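Local coordinates for predicted acetamidase/formamidase (Thermoanaerobacter tengcongensis, PDB 3TKK) that probably hydrolyses carbon-nitrogen bonds of short linear amides such as formamide and acetamide, and binds zinc and calcium ions, at the interface of chains A and B. Coordinates in Å, arbitrary orientation; residue numbers count along the deposited sequence, not the author numbering. Chains: chain A/B, Predicted acetamidase/formamidase.

The interface of chains A and B. Residues chain A 122, 126-128, 188, 190, 199; chain B 266, 269-270, 292-293.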
ATOM      1  N   PHE A 122       8.760  11.081 -20.271  1.00 27.53           N
ATOM      2  CA  PHE A 122       9.170  11.793 -19.040  1.00 27.21           C
ATOM      3  C   PHE A 122      10.427  12.611 -19.333  1.00 29.69           C
ATOM      4  O   PHE A 122      10.564  13.777 -18.892  1.00 31.48           O
ATOM      5  CB  PHE A 122       9.416  10.750 -17.907  1.00 26.82           C
ATOM      6  CG  PHE A 122       9.838  11.337 -16.598  1.00 25.42           C
ATOM      7  CD1 PHE A 122       8.906  11.926 -15.764  1.00 23.73           C
ATOM      8  CD2 PHE A 122      11.191  11.442 -16.292  1.00 25.50           C
ATOM      9  CE1 PHE A 122       9.286  12.485 -14.510  1.00 23.25           C
ATOM     10  CE2 PHE A 122      11.614  12.001 -15.135  1.00 25.07           C
ATOM     11  CZ  PHE A 122      10.643  12.532 -14.209  1.00 23.93           C
ATOM     12  N   LEU A 126      13.729   8.315 -20.504  1.00 39.88           N
ATOM     13  CA  LEU A 126      12.765   7.471 -19.887  1.00 37.31           C
ATOM     14  C   LEU A 126      11.377   7.668 -20.501  1.00 37.24           C
ATOM     15  O   LEU A 126      10.834   8.782 -20.441  1.00 36.59           O
ATOM     16  CB  LEU A 126      12.652   7.914 -18.432  1.00 37.60           C
ATOM     17  CG  LEU A 126      12.584   7.003 -17.234  1.00 36.52           C
ATOM     18  CD1 LEU A 126      13.826   6.341 -17.248  1.00 37.41           C
ATOM     19  CD2 LEU A 126      12.507   7.804 -15.949  1.00 33.07           C
ATOM     20  N   ALA A 127      10.762   6.598 -20.999  1.00 32.58           N
ATOM     21  CA  ALA A 127       9.400   6.698 -21.497  1.00 31.54           C
ATOM     22  C   ALA A 127       8.579   5.741 -20.678  1.00 30.52           C
ATOM     23  O   ALA A 127       9.029   4.634 -20.432  1.00 34.61           O
ATOM     24  CB  ALA A 127       9.341   6.319 -23.011  1.00 30.68           C
ATOM     25  N   LEU A 128       7.393   6.132 -20.211  1.00 28.80           N
ATOM     26  CA  LEU A 128       6.711   5.258 -19.247  1.00 25.55           C
ATOM     27  C   LEU A 128       5.350   4.917 -19.771  1.00 25.58           C
ATOM     28  O   LEU A 128       4.512   5.840 -20.011  1.00 24.84           O
ATOM     29  CB  LEU A 128       6.453   5.975 -17.899  1.00 24.69           C
ATOM     30  CG  LEU A 128       7.785   6.530 -17.352  1.00 26.65           C
ATOM     31  CD1 LEU A 128       7.428   7.431 -16.127  1.00 22.74           C
ATOM     32  CD2 LEU A 128       8.701   5.417 -16.909  1.00 24.94           C
ATOM     33  N   LEU A 188      -0.817   8.432 -15.889  1.00 19.27           N
ATOM     34  CA  LEU A 188       0.059   7.621 -15.033  1.00 19.00           C
ATOM     35  C   LEU A 188       0.154   8.268 -13.652  1.00 18.19           C
ATOM     36  O   LEU A 188       0.344   9.422 -13.596  1.00 18.22           O
ATOM     37  CB  LEU A 188       1.476   7.643 -15.537  1.00 19.75           C
ATOM     38  CG  LEU A 188       2.395   6.523 -14.967  1.00 21.81           C
ATOM     39  CD1 LEU A 188       1.777   5.092 -14.954  1.00 19.81           C
ATOM     40  CD2 LEU A 188       3.808   6.616 -15.699  1.00 20.80           C
ATOM     41  N   GLY A 190       1.629   6.903  -9.422  1.00 18.11           N
ATOM     42  CA  GLY A 190       1.856   5.886  -8.463  1.00 16.58           C
ATOM     43  C   GLY A 190       1.136   6.071  -7.168  1.00 16.05           C
ATOM     44  O   GLY A 190       0.860   7.216  -6.680  1.00 16.12           O
ATOM     45  N   VAL A 199       0.610  12.460 -13.922  1.00 18.99           N
ATOM     46  CA  VAL A 199       0.667  13.015 -15.264  1.00 19.77           C
ATOM     47  C   VAL A 199      -0.788  13.557 -15.610  1.00 19.65           C
ATOM     48  O   VAL A 199      -1.707  12.825 -16.088  1.00 19.51           O
ATOM     49  CB  VAL A 199       1.225  12.019 -16.319  1.00 20.42           C
ATOM     50  CG1 VAL A 199       1.282  12.734 -17.783  1.00 21.60           C
ATOM     51  CG2 VAL A 199       2.625  11.416 -15.924  1.00 20.58           C
TER
ATOM     52  N   LEU B 266       9.097  11.963 -10.766  1.00 20.10           N
ATOM     53  CA  LEU B 266       9.316  10.552 -11.184  1.00 20.14           C
ATOM     54  C   LEU B 266       8.648   9.615 -10.113  1.00 19.28           C
ATOM     55  O   LEU B 266       7.896   8.693 -10.433  1.00 19.07           O
ATOM     56  CB  LEU B 266      10.852  10.172 -11.268  1.00 20.84           C
ATOM     57  CG  LEU B 266      11.133   8.719 -11.786  1.00 21.07           C
ATOM     58  CD1 LEU B 266      10.463   8.584 -13.140  1.00 23.50           C
ATOM     59  CD2 LEU B 266      12.717   8.325 -11.882  1.00 25.05           C
ATOM     60  N   ILE B 269       4.865   9.317 -10.104  1.00 17.97           N
ATOM     61  CA  ILE B 269       4.230   8.662 -11.132  1.00 18.22           C
ATOM     62  C   ILE B 269       4.690   7.196 -11.351  1.00 18.55           C
ATOM     63  O   ILE B 269       3.926   6.482 -11.970  1.00 19.04           O
ATOM     64  CB  ILE B 269       4.293   9.530 -12.527  1.00 18.83           C
ATOM     65  CG1 ILE B 269       5.731   9.726 -13.066  1.00 20.66           C
ATOM     66  CG2 ILE B 269       3.648  10.864 -12.391  1.00 18.57           C
ATOM     67  CD1 ILE B 269       5.732  10.277 -14.553  1.00 20.41           C
ATOM     68  N   THR B 270       5.831   6.758 -10.785  1.00 18.64           N
ATOM     69  CA  THR B 270       6.304   5.393 -10.944  1.00 19.46           C
ATOM     70  C   THR B 270       6.599   4.766  -9.604  1.00 18.59           C
ATOM     71  O   THR B 270       6.873   3.646  -9.555  1.00 18.83           O
ATOM     72  CB  THR B 270       7.616   5.201 -11.831  1.00 22.19           C
ATOM     73  OG1 THR B 270       8.711   5.924 -11.244  1.00 20.07           O
ATOM     74  CG2 THR B 270       7.481   5.608 -13.213  1.00 24.86           C
ATOM     75  N   TRP B 292      14.086  -1.349 -12.989  1.00 28.28           N
ATOM     76  CA  TRP B 292      14.727  -0.894 -14.227  1.00 32.43           C
ATOM     77  C   TRP B 292      14.883   0.678 -14.233  1.00 31.07           C
ATOM     78  O   TRP B 292      15.766   1.243 -14.863  1.00 31.24           O
ATOM     79  CB  TRP B 292      13.881  -1.333 -15.415  1.00 32.87           C
ATOM     80  CG  TRP B 292      12.620  -0.626 -15.538  1.00 30.80           C
ATOM     81  CD1 TRP B 292      11.456  -0.992 -15.005  1.00 29.89           C
ATOM     82  CD2 TRP B 292      12.321   0.504 -16.433  1.00 32.73           C
ATOM     83  NE1 TRP B 292      10.441  -0.100 -15.400  1.00 28.64           N
ATOM     84  CE2 TRP B 292      10.961   0.821 -16.264  1.00 32.22           C
ATOM     85  CE3 TRP B 292      13.096   1.301 -17.271  1.00 35.29           C
ATOM     86  CZ2 TRP B 292      10.323   1.891 -16.947  1.00 35.80           C
ATOM     87  CZ3 TRP B 292      12.474   2.402 -17.910  1.00 37.50           C
ATOM     88  CH2 TRP B 292      11.103   2.645 -17.777  1.00 35.54           C
ATOM     89  N   ILE B 293      14.025   1.360 -13.503  1.00 28.12           N
ATOM     90  CA  ILE B 293      14.257   2.768 -13.262  1.00 29.26           C
ATOM     91  C   ILE B 293      15.480   3.097 -12.493  1.00 28.26           C
ATOM     92  O   ILE B 293      16.252   3.902 -12.954  1.00 32.02           O
ATOM     93  CB  ILE B 293      13.044   3.419 -12.597  1.00 29.12           C
ATOM     94  CG1 ILE B 293      11.874   3.012 -13.475  1.00 28.47           C
ATOM     95  CG2 ILE B 293      13.249   4.965 -12.393  1.00 30.77           C
ATOM     96  CD1 ILE B 293      10.807   3.922 -13.746  1.00 23.33           C
TER
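A:Leu128 meets B:Thr270 and B:Ile269 with one methyl, CD1, in an apolar patch between two copies of an FmdA/AmdA-family protein. The patch recurs with the chains exchanged, because the dimer is two-fold symmetric. The structure alone does not show that this dimer is the biological one. Helix 260-270 of chain B lays its last turn against strand 127-129 and nearby loops of chain A. Packing is tightest at the helix end. There A:Leu128 CD1 lies 3.4 Å from B:Thr270 CG2, closer than usual for methyls, and the two side chains run at about a right angle. The B:Thr270 hydroxyl turns back onto its own helix while the methyl CG2 points to chain A. B:Thr270 OG1 sits between backbone N and carbonyl carbon (chi1 60°) and gives a 3.0 Å hydrogen bond to B:Leu266 O, from above the carbonyl plane. A:Leu128 CD1 is also 3.7 Å from B:Ile269 CD1. The isoleucine tip wedges between A:Leu128, A:Phe122 and A:Val199, with B:Ile269 CD1 3.6 Å from A:Val199 CG2. Its carbonyl O faces the branch carbon CG of A:Leu188, an apolar neighbour. One turn earlier, B:Leu266 places CD1 4.0 Å above the A:Phe122 ring, over its centre. B:Leu266 CD1 also lies 3.6 Å from A:Leu126 CD2.

On helix 291-296, B:Trp292 meets A:Leu128 CD2 with ring atoms CH2, at 3.8 Å, and CZ2, the two side chains crossing obliquely. B:Ile293 CG1 lies over one indole face and may help hold its tilt. Contact is looser at B:Ile293, whose CD1 approaches A:Leu128 CD2 no nearer than 4.1 Å. Little of this isoleucine is buried by chain A. A:Gly190 is likewise at the fringe, with little surface buried by chain B.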